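Local structure of dephospho-CoA kinase (Mycobacterium paratuberculosis, 6N39) at residues A20-L25 / V117-L122; L123-M128 / A166-E171; D308-S311 / Y316-T319; Q351-L356 / D399-A404; R376-R381 / V390-P395. The protein probably catalyses the last step of coenzyme A synthesis, the ATP-dependent phosphorylation of the 3'-hydroxyl group of dephosphocoenzyme A. All coordinates share one frame; numbering follows the deposited sequence.

Interaction 1 of 5, residues A20-L25 / V117-L122. With ACT (acetate ion), chain B.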
# COMPACT_ATOMS: atom_id res chain seq x y z
N ALA A 20 -9.07 18.22 10.68
CA ALA A 20 -9.39 17.89 9.29
C ALA A 20 -10.66 17.06 9.16
O ALA A 20 -11.24 17.03 8.07
CB ALA A 20 -8.22 17.13 8.64
N GLY A 21 -11.08 16.36 10.22
CA GLY A 21 -12.32 15.61 10.18
C GLY A 21 -12.15 14.11 10.30
O GLY A 21 -12.98 13.34 9.82
N LYS A 22 -11.07 13.68 10.96
CA LYS A 22 -10.76 12.26 11.11
C LYS A 22 -11.95 11.49 11.68
O LYS A 22 -12.37 10.45 11.14
CB LYS A 22 -9.54 12.13 12.01
CG LYS A 22 -8.78 10.85 11.92
CD LYS A 22 -7.33 11.09 12.34
CE LYS A 22 -7.23 11.69 13.73
NZ LYS A 22 -7.88 10.79 14.73
N SER A 23 -12.52 11.99 12.79
CA SER A 23 -13.62 11.30 13.46
C SER A 23 -14.90 11.35 12.64
O SER A 23 -15.66 10.38 12.62
CB SER A 23 -13.85 11.92 14.85
OG SER A 23 -12.79 11.58 15.71
N ALA A 24 -15.16 12.48 11.98
CA ALA A 24 -16.32 12.57 11.10
C ALA A 24 -16.23 11.56 9.95
O ALA A 24 -17.23 10.92 9.60
CB ALA A 24 -16.46 13.99 10.56
N LEU A 25 -15.04 11.39 9.37
CA LEU A 25 -14.92 10.46 8.25
C LEU A 25 -15.05 9.03 8.73
O LEU A 25 -15.67 8.19 8.06
CB LEU A 25 -13.59 10.68 7.53
CG LEU A 25 -13.22 9.68 6.42
CD1 LEU A 25 -14.35 9.55 5.38
CD2 LEU A 25 -11.94 10.10 5.74
N VAL A 117 -11.71 -0.47 9.74
CA VAL A 117 -11.07 0.83 9.56
C VAL A 117 -10.38 1.21 10.87
O VAL A 117 -11.04 1.35 11.91
CB VAL A 117 -12.09 1.91 9.15
CG1 VAL A 117 -11.42 3.29 9.08
CG2 VAL A 117 -12.71 1.54 7.81
N GLU A 118 -9.06 1.38 10.83
CA GLU A 118 -8.28 1.67 12.03
C GLU A 118 -7.85 3.13 12.04
O GLU A 118 -7.06 3.56 11.19
CB GLU A 118 -7.06 0.76 12.12
CG GLU A 118 -7.39 -0.71 11.93
CD GLU A 118 -6.40 -1.62 12.63
OE1 GLU A 118 -5.98 -1.28 13.77
OE2 GLU A 118 -6.05 -2.67 12.06
N ASP A 119 -8.34 3.88 13.03
CA ASP A 119 -7.99 5.28 13.22
C ASP A 119 -6.67 5.35 13.99
O ASP A 119 -6.60 5.02 15.17
CB ASP A 119 -9.11 5.99 13.98
CG ASP A 119 -8.88 7.50 14.12
OD1 ASP A 119 -7.72 7.95 14.21
OD2 ASP A 119 -9.90 8.23 14.15
N ILE A 120 -5.61 5.77 13.30
CA ILE A 120 -4.28 5.83 13.89
C ILE A 120 -3.74 7.24 13.70
O ILE A 120 -3.28 7.59 12.60
CB ILE A 120 -3.38 4.76 13.27
CG1 ILE A 120 -4.01 3.40 13.54
CG2 ILE A 120 -1.97 4.85 13.84
CD1 ILE A 120 -3.58 2.35 12.63
N PRO A 121 -3.80 8.10 14.72
CA PRO A 121 -3.48 9.52 14.51
C PRO A 121 -2.03 9.79 14.15
O PRO A 121 -1.76 10.79 13.48
CB PRO A 121 -3.87 10.17 15.84
CG PRO A 121 -3.93 9.05 16.84
CD PRO A 121 -4.36 7.84 16.06
N LEU A 122 -1.08 8.94 14.56
CA LEU A 122 0.33 9.13 14.22
C LEU A 122 0.78 8.20 13.09
O LEU A 122 1.97 7.87 12.99
CB LEU A 122 1.21 8.96 15.46
CG LEU A 122 1.00 10.07 16.50
CD1 LEU A 122 1.91 9.89 17.72
CD2 LEU A 122 1.23 11.43 15.87
C ACT B . -11.10 15.21 13.88
O ACT B . -10.33 16.06 13.33
OXT ACT B . -10.79 14.13 14.45
CH3 ACT B . -12.65 15.53 13.85

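Interaction 2 of 5, residues L123-M128 / A166-E171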
# COMPACT_ATOMS: atom_id res chain seq x y z
N LEU A 123 -0.15 7.79 12.23
CA LEU A 123 0.19 6.87 11.15
C LEU A 123 1.32 7.42 10.28
O LEU A 123 2.31 6.72 10.02
CB LEU A 123 -1.06 6.60 10.30
CG LEU A 123 -1.00 5.58 9.15
CD1 LEU A 123 -2.39 5.04 8.90
CD2 LEU A 123 -0.48 6.19 7.87
N VAL A 124 1.19 8.67 9.84
CA VAL A 124 2.18 9.25 8.94
C VAL A 124 3.48 9.53 9.69
O VAL A 124 4.58 9.21 9.20
CB VAL A 124 1.62 10.52 8.28
CG1 VAL A 124 2.66 11.16 7.38
CG2 VAL A 124 0.35 10.20 7.48
N GLU A 125 3.39 10.09 10.89
CA GLU A 125 4.59 10.51 11.61
C GLU A 125 5.50 9.34 11.94
O GLU A 125 6.72 9.52 12.08
CB GLU A 125 4.23 11.26 12.89
CG GLU A 125 3.62 12.63 12.67
CD GLU A 125 2.12 12.61 12.38
OE1 GLU A 125 1.52 11.52 12.17
OE2 GLU A 125 1.53 13.71 12.37
N SER A 126 4.95 8.14 12.11
CA SER A 126 5.75 7.01 12.55
C SER A 126 5.96 5.98 11.45
O SER A 126 6.54 4.92 11.70
CB SER A 126 5.12 6.37 13.79
OG SER A 126 3.81 5.93 13.48
N GLY A 127 5.56 6.28 10.22
CA GLY A 127 5.86 5.41 9.10
C GLY A 127 5.10 4.10 9.09
O GLY A 127 5.65 3.08 8.66
N MET A 128 3.84 4.11 9.53
CA MET A 128 3.05 2.90 9.63
C MET A 128 2.19 2.61 8.40
O MET A 128 1.53 1.57 8.37
CB MET A 128 2.15 2.96 10.87
CG MET A 128 2.90 2.91 12.20
SD MET A 128 1.78 3.24 13.59
CE MET A 128 0.60 1.90 13.45
N ALA A 166 2.87 21.33 14.60
CA ALA A 166 3.70 20.30 15.22
C ALA A 166 3.47 18.91 14.64
O ALA A 166 4.21 17.99 15.00
CB ALA A 166 3.45 20.27 16.73
N GLN A 167 2.49 18.72 13.76
CA GLN A 167 2.23 17.43 13.17
C GLN A 167 2.88 17.34 11.79
O GLN A 167 3.57 18.26 11.35
CB GLN A 167 0.72 17.17 13.06
CG GLN A 167 -0.06 17.27 14.36
CD GLN A 167 -1.52 16.91 14.15
OE1 GLN A 167 -2.17 17.40 13.23
NE2 GLN A 167 -2.04 16.02 15.00
N ALA A 168 2.61 16.24 11.09
CA ALA A 168 3.10 16.06 9.73
C ALA A 168 2.51 17.10 8.79
O ALA A 168 1.42 17.64 9.03
CB ALA A 168 2.76 14.65 9.24
N SER A 169 3.24 17.39 7.72
CA SER A 169 2.73 18.27 6.68
C SER A 169 1.74 17.51 5.78
O SER A 169 1.71 16.28 5.75
CB SER A 169 3.87 18.83 5.84
OG SER A 169 4.42 17.83 4.99
N ASP A 170 0.93 18.28 5.05
CA ASP A 170 0.04 17.68 4.06
C ASP A 170 0.83 16.97 2.97
O ASP A 170 0.33 16.02 2.37
CB ASP A 170 -0.87 18.75 3.45
CG ASP A 170 -2.17 18.94 4.22
OD1 ASP A 170 -2.47 18.10 5.10
OD2 ASP A 170 -2.89 19.92 3.94
N GLU A 171 2.05 17.43 2.69
CA GLU A 171 2.87 16.79 1.67
C GLU A 171 3.30 15.39 2.10
O GLU A 171 3.26 14.43 1.31
CB GLU A 171 4.06 17.69 1.37
CG GLU A 171 5.07 17.13 0.40
CD GLU A 171 6.19 18.12 0.11
OE1 GLU A 171 5.94 19.35 0.17
OE2 GLU A 171 7.33 17.68 -0.16

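Interaction 3 of 5, residues D308-S311 / Y316-T319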
# COMPACT_ATOMS: atom_id res chain seq x y z
N ASP A 308 18.75 -19.29 -25.46
CA ASP A 308 20.01 -18.74 -24.97
C ASP A 308 19.74 -17.72 -23.87
O ASP A 308 20.06 -16.53 -23.98
CB ASP A 308 20.83 -18.12 -26.10
CG ASP A 308 22.24 -17.75 -25.67
OD1 ASP A 308 22.72 -18.28 -24.64
OD2 ASP A 308 22.88 -16.92 -26.35
N ALA A 309 19.11 -18.21 -22.80
CA ALA A 309 18.74 -17.39 -21.65
C ALA A 309 19.98 -16.78 -21.00
O ALA A 309 21.02 -17.42 -20.87
CB ALA A 309 17.97 -18.23 -20.63
N ARG A 310 19.85 -15.53 -20.55
CA ARG A 310 20.99 -14.78 -20.06
C ARG A 310 20.81 -14.38 -18.60
O ARG A 310 19.69 -14.14 -18.13
CB ARG A 310 21.22 -13.52 -20.90
CG ARG A 310 21.41 -13.78 -22.38
CD ARG A 310 22.73 -14.48 -22.65
NE ARG A 310 23.82 -13.90 -21.89
CZ ARG A 310 24.53 -12.84 -22.28
NH1 ARG A 310 24.26 -12.23 -23.43
NH2 ARG A 310 25.50 -12.38 -21.51
N SER A 311 21.93 -14.28 -17.89
CA SER A 311 21.95 -13.78 -16.52
C SER A 311 23.32 -13.18 -16.25
O SER A 311 24.32 -13.60 -16.85
CB SER A 311 21.68 -14.88 -15.50
OG SER A 311 21.66 -14.36 -14.18
N TYR A 316 23.51 -19.30 -14.10
CA TYR A 316 22.25 -19.26 -14.84
C TYR A 316 22.40 -18.67 -16.23
O TYR A 316 21.41 -18.53 -16.94
CB TYR A 316 21.19 -18.48 -14.05
CG TYR A 316 20.98 -18.99 -12.64
CD1 TYR A 316 20.51 -20.29 -12.40
CD2 TYR A 316 21.27 -18.19 -11.54
CE1 TYR A 316 20.32 -20.75 -11.11
CE2 TYR A 316 21.08 -18.65 -10.24
CZ TYR A 316 20.61 -19.93 -10.03
OH TYR A 316 20.42 -20.40 -8.76
N ASP A 317 23.62 -18.29 -16.64
CA ASP A 317 23.86 -17.64 -17.92
C ASP A 317 24.02 -18.69 -19.01
O ASP A 317 24.62 -19.75 -18.79
CB ASP A 317 25.11 -16.77 -17.86
CG ASP A 317 25.17 -15.73 -18.98
OD1 ASP A 317 24.13 -15.44 -19.59
OD2 ASP A 317 26.27 -15.18 -19.23
N HIS A 318 23.51 -18.36 -20.20
CA HIS A 318 23.59 -19.23 -21.38
C HIS A 318 23.12 -20.63 -21.04
O HIS A 318 23.78 -21.63 -21.30
CB HIS A 318 25.00 -19.25 -21.96
CG HIS A 318 25.42 -17.94 -22.55
ND1 HIS A 318 24.79 -17.39 -23.65
CD2 HIS A 318 26.39 -17.08 -22.19
CE1 HIS A 318 25.37 -16.24 -23.95
NE2 HIS A 318 26.34 -16.03 -23.08
N THR A 319 21.97 -20.69 -20.42
CA THR A 319 21.36 -21.94 -20.03
C THR A 319 20.22 -22.28 -21.00
O THR A 319 19.68 -21.42 -21.71
CB THR A 319 20.87 -21.83 -18.59
OG1 THR A 319 20.18 -23.02 -18.19
CG2 THR A 319 19.97 -20.62 -18.44

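Interaction 4 of 5, residues Q351-L356 / D399-A404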
# COMPACT_ATOMS: atom_id res chain seq x y z
N GLN A 351 13.99 -12.93 -13.74
CA GLN A 351 14.35 -11.98 -12.68
C GLN A 351 15.35 -10.94 -13.16
O GLN A 351 15.23 -9.75 -12.84
CB GLN A 351 14.91 -12.77 -11.49
CG GLN A 351 15.14 -11.97 -10.19
CD GLN A 351 16.53 -11.34 -10.14
OE1 GLN A 351 17.47 -11.83 -10.79
NE2 GLN A 351 16.68 -10.28 -9.36
N GLN A 352 16.34 -11.36 -13.94
CA GLN A 352 17.33 -10.40 -14.43
C GLN A 352 16.74 -9.50 -15.50
O GLN A 352 16.94 -8.28 -15.48
CB GLN A 352 18.55 -11.16 -14.96
CG GLN A 352 19.20 -12.05 -13.90
CD GLN A 352 20.29 -11.31 -13.17
OE1 GLN A 352 21.28 -10.92 -13.79
NE2 GLN A 352 20.11 -11.09 -11.86
N PHE A 353 15.98 -10.08 -16.43
CA PHE A 353 15.45 -9.33 -17.55
C PHE A 353 14.47 -8.25 -17.10
O PHE A 353 14.43 -7.17 -17.70
CB PHE A 353 14.77 -10.28 -18.55
CG PHE A 353 14.30 -9.60 -19.79
CD1 PHE A 353 15.17 -8.76 -20.50
CD2 PHE A 353 13.00 -9.78 -20.26
CE1 PHE A 353 14.75 -8.11 -21.65
CE2 PHE A 353 12.58 -9.15 -21.43
CZ PHE A 353 13.46 -8.31 -22.13
N ALA A 354 13.66 -8.51 -16.06
CA ALA A 354 12.71 -7.49 -15.62
C ALA A 354 13.43 -6.21 -15.18
O ALA A 354 12.94 -5.09 -15.42
CB ALA A 354 11.83 -8.03 -14.48
N LEU A 355 14.59 -6.34 -14.53
CA LEU A 355 15.38 -5.18 -14.12
C LEU A 355 16.12 -4.55 -15.32
O LEU A 355 16.15 -3.31 -15.49
CB LEU A 355 16.37 -5.61 -13.03
CG LEU A 355 15.77 -6.24 -11.75
CD1 LEU A 355 16.84 -6.75 -10.82
CD2 LEU A 355 14.88 -5.24 -10.98
N LEU A 356 16.68 -5.43 -16.16
CA LEU A 356 17.45 -4.95 -17.31
C LEU A 356 16.57 -4.14 -18.26
O LEU A 356 17.02 -3.15 -18.83
CB LEU A 356 18.07 -6.14 -18.05
CG LEU A 356 18.71 -5.85 -19.42
CD1 LEU A 356 19.84 -4.81 -19.29
CD2 LEU A 356 19.25 -7.13 -20.11
N ASP A 399 13.34 -10.16 -29.99
CA ASP A 399 14.41 -9.29 -30.46
C ASP A 399 14.78 -8.26 -29.40
O ASP A 399 15.96 -7.92 -29.25
CB ASP A 399 13.99 -8.61 -31.77
CG ASP A 399 15.04 -7.67 -32.31
OD1 ASP A 399 16.16 -8.12 -32.65
OD2 ASP A 399 14.71 -6.47 -32.44
N ALA A 400 13.80 -7.79 -28.63
CA ALA A 400 14.12 -6.88 -27.53
C ALA A 400 15.00 -7.57 -26.50
O ALA A 400 15.92 -6.95 -25.96
CB ALA A 400 12.84 -6.36 -26.88
N TYR A 401 14.74 -8.85 -26.21
CA TYR A 401 15.58 -9.61 -25.29
C TYR A 401 17.01 -9.65 -25.79
O TYR A 401 17.96 -9.35 -25.04
CB TYR A 401 15.01 -11.04 -25.15
CG TYR A 401 15.65 -11.89 -24.07
CD1 TYR A 401 15.27 -11.75 -22.73
CD2 TYR A 401 16.59 -12.86 -24.38
CE1 TYR A 401 15.83 -12.53 -21.73
CE2 TYR A 401 17.17 -13.65 -23.38
CZ TYR A 401 16.78 -13.48 -22.06
OH TYR A 401 17.35 -14.25 -21.06
N ARG A 402 17.19 -9.98 -27.08
CA ARG A 402 18.55 -10.06 -27.61
C ARG A 402 19.25 -8.70 -27.56
O ARG A 402 20.44 -8.61 -27.22
CB ARG A 402 18.52 -10.61 -29.05
CG ARG A 402 18.12 -12.09 -29.11
CD ARG A 402 18.21 -12.65 -30.53
NE ARG A 402 17.23 -12.01 -31.42
CZ ARG A 402 16.09 -12.56 -31.82
NH1 ARG A 402 15.76 -13.80 -31.45
NH2 ARG A 402 15.28 -11.87 -32.61
N ARG A 403 18.51 -7.62 -27.85
CA ARG A 403 19.14 -6.31 -27.92
C ARG A 403 19.48 -5.79 -26.53
O ARG A 403 20.55 -5.23 -26.31
CB ARG A 403 18.23 -5.32 -28.65
CG ARG A 403 18.13 -5.55 -30.16
CD ARG A 403 16.76 -5.11 -30.66
NE ARG A 403 16.56 -3.67 -30.57
CZ ARG A 403 15.39 -3.07 -30.69
NH1 ARG A 403 14.28 -3.79 -30.87
NH2 ARG A 403 15.31 -1.74 -30.61
N ALA A 404 18.55 -5.95 -25.58
CA ALA A 404 18.81 -5.56 -24.21
C ALA A 404 20.05 -6.26 -23.68
O ALA A 404 20.90 -5.63 -23.04
CB ALA A 404 17.60 -5.87 -23.33

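Interaction 5 of 5, residues R376-R381 / V390-P395. With ACT (acetate ion), chain F; ACT (acetate ion), chain G.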
# COMPACT_ATOMS: atom_id res chain seq x y z
N ARG A 376 1.32 0.73 -29.83
CA ARG A 376 0.22 1.38 -30.54
C ARG A 376 -0.39 0.45 -31.58
O ARG A 376 -1.62 0.41 -31.74
CB ARG A 376 0.72 2.66 -31.22
CG ARG A 376 1.21 3.71 -30.25
CD ARG A 376 0.24 4.86 -30.15
NE ARG A 376 0.66 5.87 -29.18
CZ ARG A 376 1.64 6.75 -29.38
NH1 ARG A 376 1.95 7.63 -28.44
NH2 ARG A 376 2.33 6.74 -30.52
N SER A 377 0.45 -0.31 -32.29
CA SER A 377 -0.11 -1.25 -33.25
C SER A 377 -0.95 -2.30 -32.53
O SER A 377 -2.06 -2.64 -32.98
CB SER A 377 1.01 -1.90 -34.05
OG SER A 377 0.49 -2.84 -34.98
N ALA A 378 -0.45 -2.81 -31.40
CA ALA A 378 -1.20 -3.80 -30.64
C ALA A 378 -2.53 -3.24 -30.16
O ALA A 378 -3.57 -3.91 -30.26
CB ALA A 378 -0.37 -4.28 -29.45
N GLU A 379 -2.53 -2.02 -29.63
CA GLU A 379 -3.78 -1.42 -29.16
C GLU A 379 -4.76 -1.26 -30.31
O GLU A 379 -5.95 -1.59 -30.18
CB GLU A 379 -3.52 -0.07 -28.49
CG GLU A 379 -4.77 0.55 -27.85
CD GLU A 379 -4.56 1.99 -27.40
OE1 GLU A 379 -5.32 2.46 -26.53
OE2 GLU A 379 -3.64 2.65 -27.93
N GLN A 380 -4.28 -0.77 -31.46
CA GLN A 380 -5.15 -0.57 -32.61
C GLN A 380 -5.78 -1.88 -33.07
O GLN A 380 -6.99 -1.93 -33.35
CB GLN A 380 -4.36 0.06 -33.77
CG GLN A 380 -5.22 0.71 -34.84
CD GLN A 380 -5.73 2.08 -34.43
OE1 GLN A 380 -5.33 2.61 -33.38
NE2 GLN A 380 -6.60 2.66 -35.24
N ARG A 381 -5.00 -2.95 -33.12
CA ARG A 381 -5.53 -4.20 -33.65
C ARG A 381 -6.33 -4.99 -32.62
O ARG A 381 -7.27 -5.70 -32.99
CB ARG A 381 -4.38 -5.04 -34.21
CG ARG A 381 -3.68 -4.33 -35.37
CD ARG A 381 -2.26 -4.80 -35.55
NE ARG A 381 -2.19 -6.16 -36.09
CZ ARG A 381 -1.06 -6.84 -36.21
NH1 ARG A 381 0.10 -6.29 -35.84
NH2 ARG A 381 -1.08 -8.07 -36.70
N VAL A 390 -1.79 -8.91 -26.19
CA VAL A 390 -0.63 -9.69 -25.77
C VAL A 390 -0.02 -10.40 -26.97
O VAL A 390 1.21 -10.42 -27.15
CB VAL A 390 -1.03 -10.68 -24.66
CG1 VAL A 390 0.11 -11.67 -24.36
CG2 VAL A 390 -1.42 -9.92 -23.38
N ALA A 391 -0.86 -11.02 -27.81
CA ALA A 391 -0.37 -11.75 -28.97
C ALA A 391 0.37 -10.83 -29.94
O ALA A 391 1.42 -11.21 -30.47
CB ALA A 391 -1.53 -12.45 -29.70
N VAL A 392 -0.16 -9.63 -30.20
CA VAL A 392 0.53 -8.74 -31.14
C VAL A 392 1.86 -8.27 -30.57
O VAL A 392 2.87 -8.22 -31.28
CB VAL A 392 -0.38 -7.56 -31.55
CG1 VAL A 392 0.41 -6.54 -32.36
CG2 VAL A 392 -1.55 -8.07 -32.37
N LYS A 393 1.91 -7.98 -29.26
CA LYS A 393 3.17 -7.53 -28.66
C LYS A 393 4.21 -8.64 -28.59
O LYS A 393 5.41 -8.38 -28.74
CB LYS A 393 2.94 -7.00 -27.23
CG LYS A 393 2.18 -5.71 -27.11
CD LYS A 393 2.68 -4.89 -25.92
CE LYS A 393 2.73 -5.68 -24.61
NZ LYS A 393 3.42 -4.89 -23.53
N GLU A 394 3.79 -9.87 -28.29
CA GLU A 394 4.74 -10.88 -27.81
C GLU A 394 5.93 -11.12 -28.74
O GLU A 394 7.06 -11.23 -28.23
CB GLU A 394 4.01 -12.19 -27.52
CG GLU A 394 4.84 -13.20 -26.72
CD GLU A 394 5.37 -12.62 -25.40
OE1 GLU A 394 6.53 -12.93 -25.03
OE2 GLU A 394 4.64 -11.83 -24.74
N PRO A 395 5.78 -11.23 -30.06
CA PRO A 395 6.98 -11.52 -30.88
C PRO A 395 8.08 -10.48 -30.72
O PRO A 395 9.26 -10.83 -30.81
CB PRO A 395 6.43 -11.57 -32.32
CG PRO A 395 4.98 -11.91 -32.15
CD PRO A 395 4.56 -11.19 -30.88
C ACT F . -1.07 7.21 -26.79
O ACT F . -1.36 6.24 -27.57
OXT ACT F . -0.06 7.98 -26.82
CH3 ACT F . -2.10 7.46 -25.61
C ACT G . 2.12 -1.95 -21.68
O ACT G . 1.58 -2.54 -22.68
OXT ACT G . 2.17 -0.70 -21.39
CH3 ACT G . 2.85 -2.89 -20.65

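Interaction 1 of 5, residues A20-L25 / V117-L122
Lys22 carries CG anti to its backbone N (chi1 -160°), which sends the chain toward Asp119; bends at chi3 and chi4 then curl its end over until NZ meets the carboxylate. Asp119 reaches out in the same fashion, CG opposite its own N (chi1 -175°), and the two side chains cross at about a right angle. The salt bridge is lopsided: Lys22 NZ lies 2.9 Å from Asp119 OD1, on the syn lone pair, while the bond from NZ to OD2 is weak at 3.3 Å. Pro121 CB approaches NZ to 4.2 Å. Lys22 belongs to the predicted ATP site, whose sequence and shape fit a P-loop (Walker A). An acetate, probably from the crystallisation liquor, sits in it, bonded by Gly21 N to O (3.2 Å) and Ser23 N to OXT (3.2 Å), much as a P-loop takes hold of phosphate oxygens. With no nucleotide bound, the salt bridge to Asp119 probably steadies the lysine. Gly21 is the N-cap of helix 22-31, where Leu25 packs on Leu14 of strand 10-16 and Ala194 of helix 187-210; Asp119 ends strand 115-119, which runs between strands 35-38 and 10-16 in the parallel sheet.

Interaction 2 of 5, residues L123-M128 / A166-E171
The loop that follows strand 115-119 in the kinase domain makes a type I beta turn from Val124 to Gly127, and through Val124 and Glu125 it touches Ala168, just ahead of helix 170-176. One hydrogen bond carries the polar half: Ala168 N donates to Glu125 OE2 at 3.0 Å, fairly straight (160°). The donor comes in on the anti side of that oxygen, 33° out of the carboxylate plane. A bend at chi2 (83°) swings the carboxylate across to the amide, so that OE2 also rests 3.5 Å from Ala168 CB and 3.6 Å from Gln167 CB. Beside it runs the apolar half, Val124 CG1 against Ala168 CB at 4.0 Å. Val124 packs further on Gln172, Arg173 and Val176 of helix 170-176 and on Ile137 of strand 135-139. The amide of Gln167 is used elsewhere: OE1 accepts from Ile18 N, next to the predicted ATP-binding residues. Chemically, a single carboxylate oxygen meets a main-chain N-H, with Ala168 CB against the same oxygen, so the bond fixes the backbone at Ala168 without calling on an opposite charge, while Val124 CG1 packs on that methyl.

Interaction 3 of 5, residues D308-S311 / Y316-T319
A cationic group, the guanidinium of Arg310, lies flat on a ring that may itself be charged, the imidazole of His318, their planes only 11° apart. The overlap is offset, with His318 NE2 3.5 Å above the guanidinium plane, toward its rim, and Arg310 CD 3.4 Å from His318 CE1. The arginine gets there by bending at both chi2 and chi3, which folds it back alongside the histidine. Each of the stacked groups has a carboxylate at its edge. Asp317 OD1 takes the N-H of Arg310 NE on its syn lone pair at 2.8 Å, almost exactly in the guanidinium plane; Ser311 N gives the same oxygen a second bond, 3.0 Å long and nearly straight (161°), from well above the carboxylate plane. On the histidine, ND1 points at Asp308 OD1, the two groups being nearly coplanar; at 2.5 Å this bond is very short, and its exact length is best taken with caution. Between the backbones Ala309 and Thr319 form a single antiparallel bridge with two weak bonds, and Ala309 CB touches Thr319 CG2 at 3.8 Å. Ser311 CB packs on Tyr316 CB at 3.9 Å, while Ser311 OG bonds to Gly347 O. This loop of the UPF0157 region lies between helix 286-291 and strand 328-331, away from the predicted ATP site. Arg310 NH1 pairs with Asp409 of helix 386-411, a further acid beside the stack. Three carboxylates around an arginine and a histidine would offset any repulsion between those two and probably favour a protonated imidazole.

Interaction 4 of 5, residues Q351-L356 / D399-A404
Tyr401 drives the edge of its ring against the flat of Phe353, and that wedge forms one half of the meeting of the two helices. Its CD1 stands over the middle of the phenylalanine ring, 3.6 Å above the plane, and runs close to all six ring carbons, nearest CD1 at 3.7 Å. The pair is T-shaped (edge-to-face), with centroids 4.9 Å apart and planes at 68°. Phe353 leaves its helix with CG anti to the backbone N (chi1 -175°) and Tyr401 takes the same rotamer, which carries each ring across the gap. The other half is Ala404, one turn on from the tyrosine, which presents its CB at the rim of the phenylalanine ring, in plane, 4.0 Å from CE1. Leu356, one turn along the other helix, closes on the same methyl from beside the ring, with CD2 3.8 Å from Ala404 CB and 3.7 Å from Ala404 O. Ala404 is thus a low bump seated between Phe353 and Leu356. These are helices 349-363 and 386-411 of the C-terminal UPF0157 region, crossing at 79° with the axes of the segments 11.0 Å apart, a spacing the two interposed rings span. Around the joint, Trp360 of helix 349-363 fills in against Ala400 and Ala404, and Trp405 packs against Leu356 and meets Tyr401 edge-to-face. The far end of the tyrosine is polar and has its own partner, OH accepting from Arg310 N. Along helix 386-411, Arg403 NH1 reaches back to Asp399 OD2 at 3.1 Å, while its NH2 pairs with Asp370 of helix 365-382.

Interaction 5 of 5, residues R376-R381 / V390-P395
Val392 faces Ala378 across an antiparallel helical hairpin, formed where helix 365-382 is followed by helix 386-411 in the UPF0157 region. The segment axes come within 8.5 Å at 156°, and a small residue sits at the closest point: the CA atoms of Ala378 and Val392 are the nearest pair. Starting from its CB, Val392 meets the alanine first, 3.9 Å from Ala378 CB. Branch CG1 stands anti to the backbone N (chi1 171°), a rotation that turns it across to the other helix; it lies 3.6 Å from Ala378 CA and 3.5 Å from Arg381 NH1. The second branch, CG2, ends below the middle of the Arg381 guanidinium, 4.1 Å from CZ, so the arginine lays one face over the valine while Ser377 OG lies at the edge of the same group, in its plane. No hydrogen bond joins the two segments; the contact is close apolar packing near the surface, roofed by the flat part of a charged side chain. On the other flank Lys393 adds its aliphatic part, CG resting 3.7 Å from Ala378 CB. Beyond CG the lysine bends at chi2 and chi3 and departs from the hairpin interface, and its ammonium bonds to Tyr371 OH. Two acetates, probably from the crystallisation liquor, mark the positive charges nearby. One is gripped in two places by Arg376 of helix 365-382, through NE to O and NH1 to OXT; the other has its O atom 3.1 Å from Lys393 NZ.

Interactions 1 and 2 belong to the kinase end and touch through Ile120 CG2 and Met128 CE, 3.9 Å apart, their centres 13 Å from each other. Interaction 1 holds part of the predicted ATP site; interaction 2 borders it, the side chain of Gln167 lying about 7 Å from that of Lys22. The other three gather in the UPF0157 region, centres about 45 to 52 Å from that of interaction 1. There interactions 3 and 4 are joined through Tyr401 OH and Arg310 N, a probable hydrogen bond of 2.9 Å, and interactions 4 and 5 share helix 386-411, their centres 19 Å apart. Interaction 5 stays about 13 Å from interaction 3 at the nearest atoms.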